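Local coordinates for oxalate-binding protein (Thermotoga maritima, PDB 1O4T), which binds oxalate together with a manganese ion as a homodimeric cupin and is probably an oxalate decarboxylase, at residues P28-N33 / K38-M43; F59-L64 / Y83-E88; G71-K74 / F79-Y82; H114-T119 / L124-V129. All coordinates share one frame; numbering follows the deposited sequence.

Contact 1: P28-N33 / K38-M43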
loop_
_atom_site.group_PDB
_atom_site.type_symbol
_atom_site.label_atom_id
_atom_site.label_comp_id
_atom_site.label_asym_id
_atom_site.label_seq_id
_atom_site.Cartn_x
_atom_site.Cartn_y
_atom_site.Cartn_z
ATOM N N PRO A 28 -1.912 -1.633 17.339
ATOM C CA PRO A 28 -2.891 -2.379 16.555
ATOM C C PRO A 28 -4.119 -2.710 17.397
ATOM O O PRO A 28 -4.010 -2.763 18.623
ATOM C CB PRO A 28 -2.112 -3.641 16.185
ATOM C CG PRO A 28 -0.670 -3.261 16.436
ATOM C CD PRO A 28 -0.730 -2.458 17.656
ATOM N N GLU A 29 -5.278 -2.882 16.764
ATOM C CA GLU A 29 -6.403 -3.482 17.465
ATOM C C GLU A 29 -6.454 -4.966 17.195
ATOM O O GLU A 29 -6.377 -5.397 16.048
ATOM C CB GLU A 29 -7.750 -2.802 17.177
ATOM C CG GLU A 29 -8.361 -2.985 15.811
ATOM C CD GLU A 29 -9.726 -2.318 15.692
ATOM O OE1 GLU A 29 -10.541 -2.524 16.628
ATOM O OE2 GLU A 29 -9.976 -1.626 14.657
ATOM N N ARG A 30 -6.575 -5.743 18.263
ATOM C CA ARG A 30 -6.644 -7.194 18.139
ATOM C C ARG A 30 -8.111 -7.552 17.946
ATOM O O ARG A 30 -8.954 -7.152 18.746
ATOM C CB ARG A 30 -6.026 -7.857 19.370
ATOM C CG ARG A 30 -6.168 -9.358 19.447
ATOM C CD ARG A 30 -6.069 -9.888 20.890
ATOM N NE ARG A 30 -7.332 -9.925 21.667
ATOM C CZ ARG A 30 -7.411 -10.270 22.966
ATOM N NH1 ARG A 30 -6.310 -10.586 23.647
ATOM N NH2 ARG A 30 -8.583 -10.287 23.596
ATOM N N ILE A 31 -8.410 -8.283 16.866
ATOM C CA ILE A 31 -9.783 -8.660 16.517
ATOM C C ILE A 31 -9.857 -10.180 16.442
ATOM O O ILE A 31 -9.047 -10.798 15.779
ATOM C CB ILE A 31 -10.199 -8.061 15.162
ATOM C CG1 ILE A 31 -10.058 -6.534 15.176
ATOM C CG2 ILE A 31 -11.626 -8.486 14.825
ATOM C CD1 ILE A 31 -9.971 -5.911 13.800
ATOM N N SER A 32 -10.821 -10.774 17.141
ATOM C CA SER A 32 -11.020 -12.221 17.114
ATOM C C SER A 32 -12.144 -12.566 16.130
ATOM O O SER A 32 -13.167 -11.862 16.053
ATOM C CB SER A 32 -11.301 -12.747 18.513
ATOM O OG SER A 32 -12.420 -12.112 19.075
ATOM N N ASN A 33 -11.905 -13.600 15.328
ATOM C CA ASN A 33 -12.859 -14.070 14.325
ATOM C C ASN A 33 -13.327 -12.963 13.390
ATOM O O ASN A 33 -14.513 -12.776 13.157
ATOM C CB ASN A 33 -14.031 -14.805 15.003
ATOM C CG ASN A 33 -13.547 -15.853 15.976
ATOM O OD1 ASN A 33 -13.789 -15.757 17.180
ATOM N ND2 ASN A 33 -12.812 -16.837 15.468
ATOM N N LYS A 38 -10.781 -17.291 11.374
ATOM C CA LYS A 38 -10.197 -18.125 12.439
ATOM C C LYS A 38 -9.185 -17.345 13.272
ATOM O O LYS A 38 -8.467 -16.485 12.760
ATOM C CB LYS A 38 -9.501 -19.357 11.845
ATOM C CG LYS A 38 -10.340 -20.087 10.783
ATOM C CD LYS A 38 -9.763 -21.440 10.402
ATOM C CE LYS A 38 -8.605 -21.340 9.435
ATOM N NZ LYS A 38 -8.018 -22.718 9.104
ATOM N N GLY A 39 -9.147 -17.653 14.572
ATOM C CA GLY A 39 -8.182 -17.057 15.486
ATOM C C GLY A 39 -8.248 -15.548 15.597
ATOM O O GLY A 39 -9.279 -14.959 15.357
ATOM N N GLU A 40 -7.130 -14.945 15.999
ATOM C CA GLU A 40 -7.044 -13.525 16.321
ATOM C C GLU A 40 -6.140 -12.872 15.291
ATOM O O GLU A 40 -5.096 -13.412 14.945
ATOM C CB GLU A 40 -6.404 -13.291 17.689
ATOM C CG GLU A 40 -7.220 -13.697 18.901
ATOM C CD GLU A 40 -6.467 -13.437 20.213
ATOM O OE1 GLU A 40 -5.308 -12.959 20.148
ATOM O OE2 GLU A 40 -7.025 -13.705 21.305
ATOM N N VAL A 41 -6.527 -11.666 14.895
ATOM C CA VAL A 41 -5.888 -10.868 13.880
ATOM C C VAL A 41 -5.574 -9.467 14.477
ATOM O O VAL A 41 -6.123 -9.104 15.520
ATOM C CB VAL A 41 -6.882 -10.882 12.707
ATOM C CG1 VAL A 41 -7.186 -9.529 12.153
ATOM C CG2 VAL A 41 -6.457 -11.929 11.694
ATOM N N GLU A 42 -4.624 -8.732 13.908
ATOM C CA GLU A 42 -4.299 -7.359 14.365
ATOM C C GLU A 42 -4.454 -6.398 13.233
ATOM O O GLU A 42 -3.999 -6.666 12.125
ATOM C CB GLU A 42 -2.879 -7.225 14.880
ATOM C CG GLU A 42 -2.629 -7.944 16.188
ATOM C CD GLU A 42 -1.499 -7.314 16.963
ATOM O OE1 GLU A 42 -0.422 -7.035 16.366
ATOM O OE2 GLU A 42 -1.695 -7.067 18.171
ATOM N N MET A 43 -5.119 -5.286 13.516
ATOM C CA MET A 43 -5.338 -4.237 12.533
ATOM C C MET A 43 -4.802 -2.906 13.053
ATOM O O MET A 43 -5.241 -2.427 14.084
ATOM C CB MET A 43 -6.816 -4.109 12.215
ATOM C CG MET A 43 -7.094 -3.081 11.111
ATOM S SD MET A 43 -8.844 -2.698 10.943
ATOM C CE MET A 43 -9.308 -4.082 10.139
HETATM O O HOH W 1 -11.034 -19.764 15.645
#
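E29 and I31 pair with M43 and V41 through backbone bonds, forming an antiparallel hairpin at the edge of the larger sheet. I31 N gives to V41 O at 2.8 Å and V41 N returns the bond to I31 O; E29 and M43 are joined in the same two-way fashion. Beyond the strands, N33 N reaches G39 O in a nearly straight bond of 3.0 Å, and one water accepts from G39 N.

The face carrying I31, V41 and M43 is apolar except for E29 at its end, and there I31 CD1 rests on M43 CB at 4.0 Å. With its CG anti to the backbone N (chi1 -176°), the M43 chain runs alongside that of E29, whose OE2 is hydrogen-bonded to H45. V41 and M43 also pack onto M62 of the next strand.

The face carrying R30, E40 and E42 is polar. E40 OE2 lies over a face of the R30 guanidinium, 3.8 Å from R30 NE, a long salt bridge in which no N-H points at the oxygen. P28 packs its ring atoms CB and CG against the E42 carboxylate. The five backbone bonds are directional, whereas the long R30-E40 pair acts by charge alone and probably adds little to the register.

Contact 2: F59-L64 / Y83-E88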
loop_
_atom_site.group_PDB
_atom_site.type_symbol
_atom_site.label_atom_id
_atom_site.label_comp_id
_atom_site.label_asym_id
_atom_site.label_seq_id
_atom_site.Cartn_x
_atom_site.Cartn_y
_atom_site.Cartn_z
ATOM N N PHE A 59 -7.268 2.341 5.450
ATOM C CA PHE A 59 -5.883 2.229 5.030
ATOM C C PHE A 59 -5.146 1.644 6.238
ATOM O O PHE A 59 -4.798 2.367 7.163
ATOM C CB PHE A 59 -5.306 3.576 4.568
ATOM C CG PHE A 59 -3.977 3.459 3.883
ATOM C CD1 PHE A 59 -2.820 3.283 4.621
ATOM C CD2 PHE A 59 -3.883 3.434 2.506
ATOM C CE1 PHE A 59 -1.570 3.130 4.018
ATOM C CE2 PHE A 59 -2.639 3.251 1.880
ATOM C CZ PHE A 59 -1.470 3.085 2.653
ATOM N N ALA A 60 -4.957 0.317 6.246
ATOM C CA ALA A 60 -4.543 -0.390 7.433
ATOM C C ALA A 60 -3.530 -1.441 7.128
ATOM O O ALA A 60 -3.483 -1.963 6.017
ATOM C CB ALA A 60 -5.721 -1.050 8.077
ATOM N N ARG A 61 -2.721 -1.747 8.132
ATOM C CA ARG A 61 -1.779 -2.856 8.070
ATOM C C ARG A 61 -2.340 -4.004 8.918
ATOM O O ARG A 61 -2.669 -3.800 10.123
ATOM C CB ARG A 61 -0.422 -2.429 8.610
ATOM C CG ARG A 61 0.672 -3.411 8.333
ATOM C CD ARG A 61 2.023 -3.074 8.957
ATOM N NE ARG A 61 2.970 -4.168 8.679
ATOM C CZ ARG A 61 4.300 -4.083 8.789
ATOM N NH1 ARG A 61 4.882 -2.953 9.187
ATOM N NH2 ARG A 61 5.057 -5.136 8.495
ATOM N N MET A 62 -2.485 -5.182 8.311
ATOM C CA MET A 62 -3.080 -6.328 8.995
ATOM C C MET A 62 -1.961 -7.306 9.269
ATOM O O MET A 62 -1.075 -7.404 8.449
ATOM C CB MET A 62 -4.048 -7.028 8.076
ATOM C CG MET A 62 -5.166 -6.143 7.534
ATOM S SD MET A 62 -6.195 -5.670 8.815
ATOM C CE MET A 62 -6.620 -7.313 9.494
ATOM N N LYS A 63 -2.029 -7.990 10.412
ATOM C CA LYS A 63 -1.141 -9.071 10.768
ATOM C C LYS A 63 -1.988 -10.273 11.129
ATOM O O LYS A 63 -2.804 -10.207 12.059
ATOM C CB LYS A 63 -0.321 -8.669 11.966
ATOM C CG LYS A 63 0.718 -9.699 12.378
ATOM C CD LYS A 63 1.682 -9.091 13.406
ATOM C CE LYS A 63 1.373 -9.542 14.785
ATOM N NZ LYS A 63 2.354 -8.928 15.790
ATOM N N LEU A 64 -1.809 -11.354 10.371
ATOM C CA LEU A 64 -2.453 -12.651 10.606
ATOM C C LEU A 64 -1.423 -13.662 11.143
ATOM O O LEU A 64 -0.545 -14.140 10.401
ATOM C CB LEU A 64 -3.058 -13.189 9.306
ATOM C CG LEU A 64 -4.500 -12.753 9.042
ATOM C CD1 LEU A 64 -4.666 -11.208 9.071
ATOM C CD2 LEU A 64 -5.023 -13.346 7.717
ATOM N N TYR A 83 -2.046 -5.365 -0.455
ATOM C CA TYR A 83 -0.650 -5.564 -0.843
ATOM C C TYR A 83 0.055 -6.431 0.225
ATOM O O TYR A 83 0.185 -6.061 1.408
ATOM C CB TYR A 83 0.068 -4.230 -1.062
ATOM C CG TYR A 83 1.474 -4.442 -1.581
ATOM C CD1 TYR A 83 1.737 -4.435 -2.939
ATOM C CD2 TYR A 83 2.516 -4.674 -0.721
ATOM C CE1 TYR A 83 3.027 -4.699 -3.443
ATOM C CE2 TYR A 83 3.825 -4.917 -1.195
ATOM C CZ TYR A 83 4.071 -4.919 -2.578
ATOM O OH TYR A 83 5.335 -5.171 -3.068
ATOM N N ILE A 84 0.492 -7.612 -0.186
ATOM C CA ILE A 84 1.094 -8.556 0.746
ATOM C C ILE A 84 2.516 -8.122 1.070
ATOM O O ILE A 84 3.372 -8.031 0.173
ATOM C CB ILE A 84 1.092 -9.995 0.166
ATOM C CG1 ILE A 84 -0.279 -10.398 -0.388
ATOM C CG2 ILE A 84 1.591 -11.023 1.224
ATOM C CD1 ILE A 84 -1.444 -10.196 0.603
ATOM N N LEU A 85 2.770 -7.898 2.364
ATOM C CA LEU A 85 4.059 -7.395 2.841
ATOM C C LEU A 85 5.033 -8.468 3.340
ATOM O O LEU A 85 6.239 -8.323 3.135
ATOM C CB LEU A 85 3.850 -6.389 3.989
ATOM C CG LEU A 85 3.028 -5.134 3.804
ATOM C CD1 LEU A 85 2.761 -4.524 5.156
ATOM C CD2 LEU A 85 3.769 -4.184 2.950
ATOM N N LEU A 86 4.522 -9.505 4.004
ATOM C CA LEU A 86 5.332 -10.548 4.604
ATOM C C LEU A 86 4.535 -11.807 4.640
ATOM O O LEU A 86 3.361 -11.748 4.876
ATOM C CB LEU A 86 5.680 -10.228 6.089
ATOM C CG LEU A 86 6.646 -9.088 6.430
ATOM C CD1 LEU A 86 6.423 -8.607 7.870
ATOM C CD2 LEU A 86 8.065 -9.505 6.233
ATOM N N GLY A 87 5.203 -12.948 4.519
ATOM C CA GLY A 87 4.626 -14.265 4.727
ATOM C C GLY A 87 3.911 -14.824 3.512
ATOM O O GLY A 87 4.058 -14.343 2.385
ATOM N N GLU A 88 3.088 -15.827 3.772
ATOM C CA GLU A 88 2.399 -16.586 2.752
ATOM C C GLU A 88 0.968 -16.908 3.190
ATOM O O GLU A 88 0.649 -16.947 4.362
ATOM C CB GLU A 88 3.136 -17.926 2.551
ATOM C CG GLU A 88 4.298 -17.847 1.606
ATOM C CD GLU A 88 5.138 -19.126 1.620
ATOM O OE1 GLU A 88 6.239 -19.103 1.013
ATOM O OE2 GLU A 88 4.695 -20.122 2.248
#
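R61 reaches across to L85 and L86 from a strand that is not their neighbour: the CA atoms of R61 and L85 are 9.1 Å apart, and on the 59-64 side one long side chain makes the contact. Its CG stands anti to the backbone N (chi1 -168°) and the chain is extended as far as NE, which carries the guanidinium out to the two leucines. L85 CD1 comes up obliquely against this shaft, 3.5 Å from R61 NE and 4.0 Å from R61 CG. L86 meets it differently: its CD1 lies at the edge of the guanidinium, close to the plane, 3.8 Å from R61 NH2. L85 and L86 form a classic beta bulge opposite E125, which is consistent with two successive residues both reaching the same arginine. E125 belongs to strand 124-132, which runs between strands 56-64 and 78-86 in the larger sheet of this double-stranded beta-helix, the cupin fold. It also supplies the charge, its OE1 forming a salt bridge with R61 NE, so the guanidinium is gripped by a carboxylate while methyl groups pack against it. An alanine here is likely to leave the methyls of L85 and L86 without the chain they lie on and the E125 carboxylate without its mate. The surroundings belong to the dimer interface: R61 packs on Y83 of the second subunit, and L85 on L85 of that subunit.

Contact 3: G71-K74 / F79-Y82. With MN (manganese (II) ion), chain C; OXL (oxalate ion), chain D.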
loop_
_atom_site.group_PDB
_atom_site.type_symbol
_atom_site.label_atom_id
_atom_site.label_comp_id
_atom_site.label_asym_id
_atom_site.label_seq_id
_atom_site.Cartn_x
_atom_site.Cartn_y
_atom_site.Cartn_z
ATOM N N GLY A 71 -12.418 -13.677 7.551
ATOM C CA GLY A 71 -13.484 -14.510 7.035
ATOM C C GLY A 71 -14.102 -13.943 5.792
ATOM O O GLY A 71 -13.879 -12.787 5.452
ATOM N N LEU A 72 -14.863 -14.778 5.096
ATOM C CA LEU A 72 -15.509 -14.366 3.858
ATOM C C LEU A 72 -16.492 -13.241 4.128
ATOM O O LEU A 72 -17.313 -13.331 5.039
ATOM C CB LEU A 72 -16.200 -15.566 3.164
ATOM C CG LEU A 72 -16.843 -15.376 1.775
ATOM C CD1 LEU A 72 -15.776 -15.213 0.701
ATOM C CD2 LEU A 72 -17.757 -16.545 1.422
ATOM N N HIS A 73 -16.361 -12.144 3.365
ATOM C CA HIS A 73 -17.310 -11.053 3.431
ATOM C C HIS A 73 -17.327 -10.330 2.106
ATOM O O HIS A 73 -16.384 -10.408 1.323
ATOM C CB HIS A 73 -16.941 -10.045 4.515
ATOM C CG HIS A 73 -15.592 -9.448 4.310
ATOM N ND1 HIS A 73 -14.440 -10.184 4.449
ATOM C CD2 HIS A 73 -15.212 -8.220 3.890
ATOM C CE1 HIS A 73 -13.398 -9.419 4.162
ATOM N NE2 HIS A 73 -13.839 -8.220 3.836
ATOM N N LYS A 74 -18.408 -9.595 1.913
ATOM C CA LYS A 74 -18.739 -8.928 0.673
ATOM C C LYS A 74 -18.485 -7.432 0.777
ATOM O O LYS A 74 -18.685 -6.832 1.830
ATOM C CB LYS A 74 -20.229 -9.134 0.397
ATOM C CG LYS A 74 -20.696 -8.585 -0.916
ATOM C CD LYS A 74 -22.116 -8.964 -1.143
ATOM C CE LYS A 74 -22.642 -8.410 -2.453
ATOM N NZ LYS A 74 -24.064 -8.778 -2.547
ATOM N N PHE A 79 -14.273 -0.852 -3.320
ATOM C CA PHE A 79 -13.390 -1.932 -3.692
ATOM C C PHE A 79 -12.207 -1.970 -2.747
ATOM O O PHE A 79 -11.895 -0.967 -2.109
ATOM C CB PHE A 79 -12.990 -1.862 -5.176
ATOM C CG PHE A 79 -12.178 -0.651 -5.550
ATOM C CD1 PHE A 79 -12.794 0.487 -6.013
ATOM C CD2 PHE A 79 -10.790 -0.664 -5.456
ATOM C CE1 PHE A 79 -12.066 1.587 -6.370
ATOM C CE2 PHE A 79 -10.047 0.478 -5.791
ATOM C CZ PHE A 79 -10.711 1.602 -6.268
ATOM N N GLU A 80 -11.595 -3.138 -2.620
ATOM C CA GLU A 80 -10.448 -3.330 -1.727
ATOM C C GLU A 80 -9.227 -3.904 -2.418
ATOM O O GLU A 80 -9.330 -4.779 -3.262
ATOM C CB GLU A 80 -10.835 -4.231 -0.555
ATOM C CG GLU A 80 -9.942 -4.020 0.647
ATOM C CD GLU A 80 -10.458 -4.655 1.908
ATOM O OE1 GLU A 80 -9.775 -4.568 2.941
ATOM O OE2 GLU A 80 -11.530 -5.246 1.866
ATOM N N ILE A 81 -8.069 -3.393 -2.025
ATOM C CA ILE A 81 -6.787 -3.857 -2.487
ATOM C C ILE A 81 -6.012 -4.357 -1.267
ATOM O O ILE A 81 -5.907 -3.669 -0.268
ATOM C CB ILE A 81 -5.993 -2.690 -3.138
ATOM C CG1 ILE A 81 -6.815 -2.004 -4.234
ATOM C CG2 ILE A 81 -4.621 -3.185 -3.664
ATOM C CD1 ILE A 81 -6.296 -0.600 -4.522
ATOM N N TYR A 82 -5.464 -5.559 -1.339
ATOM C CA TYR A 82 -4.423 -5.961 -0.429
ATOM C C TYR A 82 -3.059 -5.903 -1.137
ATOM O O TYR A 82 -2.920 -6.337 -2.291
ATOM C CB TYR A 82 -4.624 -7.399 0.007
ATOM C CG TYR A 82 -5.874 -7.793 0.775
ATOM C CD1 TYR A 82 -6.252 -9.133 0.846
ATOM C CD2 TYR A 82 -6.655 -6.859 1.462
ATOM C CE1 TYR A 82 -7.334 -9.526 1.584
ATOM C CE2 TYR A 82 -7.732 -7.249 2.201
ATOM C CZ TYR A 82 -8.089 -8.585 2.256
ATOM O OH TYR A 82 -9.218 -8.957 2.994
HETATM MN MN MN C . -12.557 -6.819 2.799
HETATM C C1 OXL D . -10.870 -6.495 4.997
HETATM C C2 OXL D . -11.984 -5.607 5.345
HETATM O O1 OXL D . -9.782 -6.401 5.789
HETATM O O2 OXL D . -11.897 -4.977 6.531
HETATM O O3 OXL D . -10.913 -7.261 4.012
HETATM O O4 OXL D . -12.932 -5.405 4.581
#
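H73 and E80 face each other across a manganese ion, which does nearly all the joining here: H73 NE2 and E80 OE2 are 4.2 Å apart, and no hydrogen bond runs directly between the two segments. The tight part is the metal and its ligands. H73 NE2 binds manganese at 2.2 Å and E80 OE2 at 2.1 Å, while oxalate chelates it through O3 and O4, one oxygen from each carboxylate. Y82 OH donates to oxalate O3 at 2.6 Å, with that oxygen near the plane of the tyrosine ring at its edge, so O3 is held by both metal and hydroxyl. E80 stretches to the ion with CG anti to the backbone N (chi1 -157°), and its second oxygen, OE1, lies 3.0 Å from oxalate C1.

Behind the metal, H73 ND1 gives a bond of 2.8 Å to G71 O, in the carbonyl plane and almost in the ring plane; this second-shell bond fixes the rotation of the imidazole and keeps NE2 aimed at the ion. The direct meeting of the protein segments is much looser, with H73 CE1 and Y82 OH 4.4 Å apart. The flanking L72 and K74 are exposed to solvent, in contrast to the buried H73 between them. H75 and H114 complete the protein ligands, and the ring of H114 stacks on Y82. Three histidines and a glutamate around manganese, held inside the beta barrel, make the characteristic metal site of the cupins.

Contact 4: H114-T119 / L124-V129. With MN (manganese (II) ion), chain C.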
loop_
_atom_site.group_PDB
_atom_site.type_symbol
_atom_site.label_atom_id
_atom_site.label_comp_id
_atom_site.label_asym_id
_atom_site.label_seq_id
_atom_site.Cartn_x
_atom_site.Cartn_y
_atom_site.Cartn_z
ATOM N N HIS A 114 -14.595 -11.709 -0.457
ATOM C CA HIS A 114 -13.263 -12.263 -0.293
ATOM C C HIS A 114 -12.941 -12.681 1.148
ATOM O O HIS A 114 -13.701 -12.367 2.086
ATOM C CB HIS A 114 -12.152 -11.302 -0.833
ATOM C CG HIS A 114 -11.955 -10.046 -0.034
ATOM N ND1 HIS A 114 -11.022 -9.091 -0.394
ATOM C CD2 HIS A 114 -12.611 -9.540 1.037
ATOM C CE1 HIS A 114 -11.093 -8.062 0.439
ATOM N NE2 HIS A 114 -12.049 -8.306 1.318
ATOM N N SER A 115 -11.806 -13.386 1.276
ATOM C CA SER A 115 -11.265 -13.830 2.558
ATOM C C SER A 115 -9.787 -14.014 2.354
ATOM O O SER A 115 -9.326 -14.041 1.204
ATOM C CB SER A 115 -11.878 -15.151 3.012
ATOM O OG SER A 115 -11.603 -16.192 2.117
ATOM N N ILE A 116 -9.040 -14.167 3.441
ATOM C CA ILE A 116 -7.618 -14.441 3.321
ATOM C C ILE A 116 -7.166 -15.220 4.531
ATOM O O ILE A 116 -7.559 -14.895 5.665
ATOM C CB ILE A 116 -6.807 -13.102 3.133
ATOM C CG1 ILE A 116 -5.312 -13.362 2.957
ATOM C CG2 ILE A 116 -7.032 -12.139 4.279
ATOM C CD1 ILE A 116 -4.545 -12.164 2.294
ATOM N N GLU A 117 -6.379 -16.262 4.291
ATOM C CA GLU A 117 -5.897 -17.133 5.358
ATOM C C GLU A 117 -4.376 -17.273 5.364
ATOM O O GLU A 117 -3.736 -17.461 4.305
ATOM C CB GLU A 117 -6.529 -18.520 5.232
ATOM C CG GLU A 117 -6.266 -19.387 6.449
ATOM C CD GLU A 117 -7.004 -20.718 6.439
ATOM O OE1 GLU A 117 -8.048 -20.831 5.764
ATOM O OE2 GLU A 117 -6.540 -21.640 7.145
ATOM N N ASN A 118 -3.802 -17.229 6.570
ATOM C CA ASN A 118 -2.385 -17.541 6.746
ATOM C C ASN A 118 -2.145 -19.056 6.853
ATOM O O ASN A 118 -2.351 -19.662 7.895
ATOM C CB ASN A 118 -1.800 -16.814 7.963
ATOM C CG ASN A 118 -0.317 -17.041 8.119
ATOM O OD1 ASN A 118 0.278 -17.772 7.325
ATOM N ND2 ASN A 118 0.295 -16.419 9.149
ATOM N N THR A 119 -1.647 -19.645 5.779
ATOM C CA THR A 119 -1.376 -21.070 5.735
ATOM C C THR A 119 0.116 -21.373 6.021
ATOM O O THR A 119 0.556 -22.485 5.837
ATOM C CB THR A 119 -1.806 -21.635 4.363
ATOM O OG1 THR A 119 -1.190 -20.891 3.320
ATOM C CG2 THR A 119 -3.283 -21.375 4.092
ATOM N N LEU A 124 1.618 -13.530 8.419
ATOM C CA LEU A 124 1.267 -12.964 7.131
ATOM C C LEU A 124 0.860 -11.496 7.388
ATOM O O LEU A 124 -0.081 -11.255 8.116
ATOM C CB LEU A 124 0.088 -13.723 6.524
ATOM C CG LEU A 124 -0.660 -13.181 5.307
ATOM C CD1 LEU A 124 0.226 -13.119 4.073
ATOM C CD2 LEU A 124 -1.864 -14.081 5.084
ATOM N N GLU A 125 1.564 -10.533 6.822
ATOM C CA GLU A 125 1.135 -9.154 6.954
ATOM C C GLU A 125 0.829 -8.554 5.603
ATOM O O GLU A 125 1.450 -8.885 4.600
ATOM C CB GLU A 125 2.201 -8.346 7.644
ATOM C CG GLU A 125 2.732 -8.992 8.908
ATOM C CD GLU A 125 3.333 -8.001 9.896
ATOM O OE1 GLU A 125 3.043 -6.806 9.763
ATOM O OE2 GLU A 125 4.054 -8.432 10.837
ATOM N N PHE A 126 -0.136 -7.646 5.575
ATOM C CA PHE A 126 -0.473 -6.972 4.360
ATOM C C PHE A 126 -1.138 -5.634 4.630
ATOM O O PHE A 126 -1.713 -5.385 5.711
ATOM C CB PHE A 126 -1.381 -7.840 3.487
ATOM C CG PHE A 126 -2.648 -8.314 4.168
ATOM C CD1 PHE A 126 -3.839 -7.648 3.985
ATOM C CD2 PHE A 126 -2.638 -9.470 4.945
ATOM C CE1 PHE A 126 -5.004 -8.098 4.628
ATOM C CE2 PHE A 126 -3.781 -9.948 5.557
ATOM C CZ PHE A 126 -4.974 -9.269 5.382
ATOM N N LEU A 127 -1.069 -4.797 3.620
ATOM C CA LEU A 127 -1.784 -3.547 3.585
ATOM C C LEU A 127 -3.160 -3.715 3.001
ATOM O O LEU A 127 -3.309 -4.384 2.002
ATOM C CB LEU A 127 -0.981 -2.608 2.694
ATOM C CG LEU A 127 -0.641 -1.261 3.231
ATOM C CD1 LEU A 127 0.137 -1.371 4.543
ATOM C CD2 LEU A 127 0.146 -0.533 2.093
ATOM N N ALA A 128 -4.164 -3.078 3.590
ATOM C CA ALA A 128 -5.553 -3.125 3.092
ATOM C C ALA A 128 -6.064 -1.717 2.886
ATOM O O ALA A 128 -5.996 -0.897 3.802
ATOM C CB ALA A 128 -6.423 -3.869 4.050
ATOM N N VAL A 129 -6.604 -1.442 1.703
ATOM C CA VAL A 129 -7.100 -0.133 1.369
ATOM C C VAL A 129 -8.505 -0.279 0.748
ATOM O O VAL A 129 -8.672 -0.969 -0.228
ATOM C CB VAL A 129 -6.200 0.574 0.328
ATOM C CG1 VAL A 129 -6.542 2.049 0.268
ATOM C CG2 VAL A 129 -4.758 0.407 0.701
HETATM MN MN MN C . -12.557 -6.819 2.799
#
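I116 and F126 meet in the barrel interior, the isoleucine coming from one sheet and the phenylalanine from the other. I116 CD1 lies over a face of the ring, 4.2 Å from its centroid and 19° off the normal, in a CH-pi contact displaced toward the rim. The other branch touches too, with I116 CG2 3.7 Å from F126 CZ. L124 extends this apolar seam: its CD2 comes within 4.1 Å of I116 CG1.

At the turn end, the side chains of N118 and L124 run antiparallel alongside one another, N118 CG resting on L124 CB at 3.7 Å. The amide stands anti to the backbone N (chi1 -176°) and is fixed by partners around it: ND2 gives to L64 O and T122 O, while OD1 accepts from G120 N. A leucine in its place would probably leave the carbonyls of L64 and T122 without a donor and G120 N without its acceptor, setting the turn freer to shift.

Further out, F126 meets the ring of Y82 with planes at about 45° and packs on M62 and I84. At the far end of strand 113-117, H114 NE2 binds manganese at 2.2 Å. The two strands, connected by a short turn yet lying in different sheets, join the two sheets of the double-stranded beta-helix, the cupin barrel, with an apolar core leading toward its metal site.

How the contacts relate
Contacts 3 and 4 are buried and share the manganese, H73 and E80 binding it from contact 3 and H114 from contact 4; contacts 1 and 2 are surface contacts. Only contact 1 is a true strand pairing. The others span sheets or skip a strand, relying on metal, apolar packing or one long arginine. Contacts 2 and 3 use the same strand, 78-86, and both touch the second subunit. Charge links the outer parts: K38 of contact 1 forms a salt bridge with E117 of contact 4, and E42 of contact 1 a long, weak ion pair with K63 of contact 2. Backbone bonding ties contacts 2 and 4, where M62 N probably bonds to F126 O.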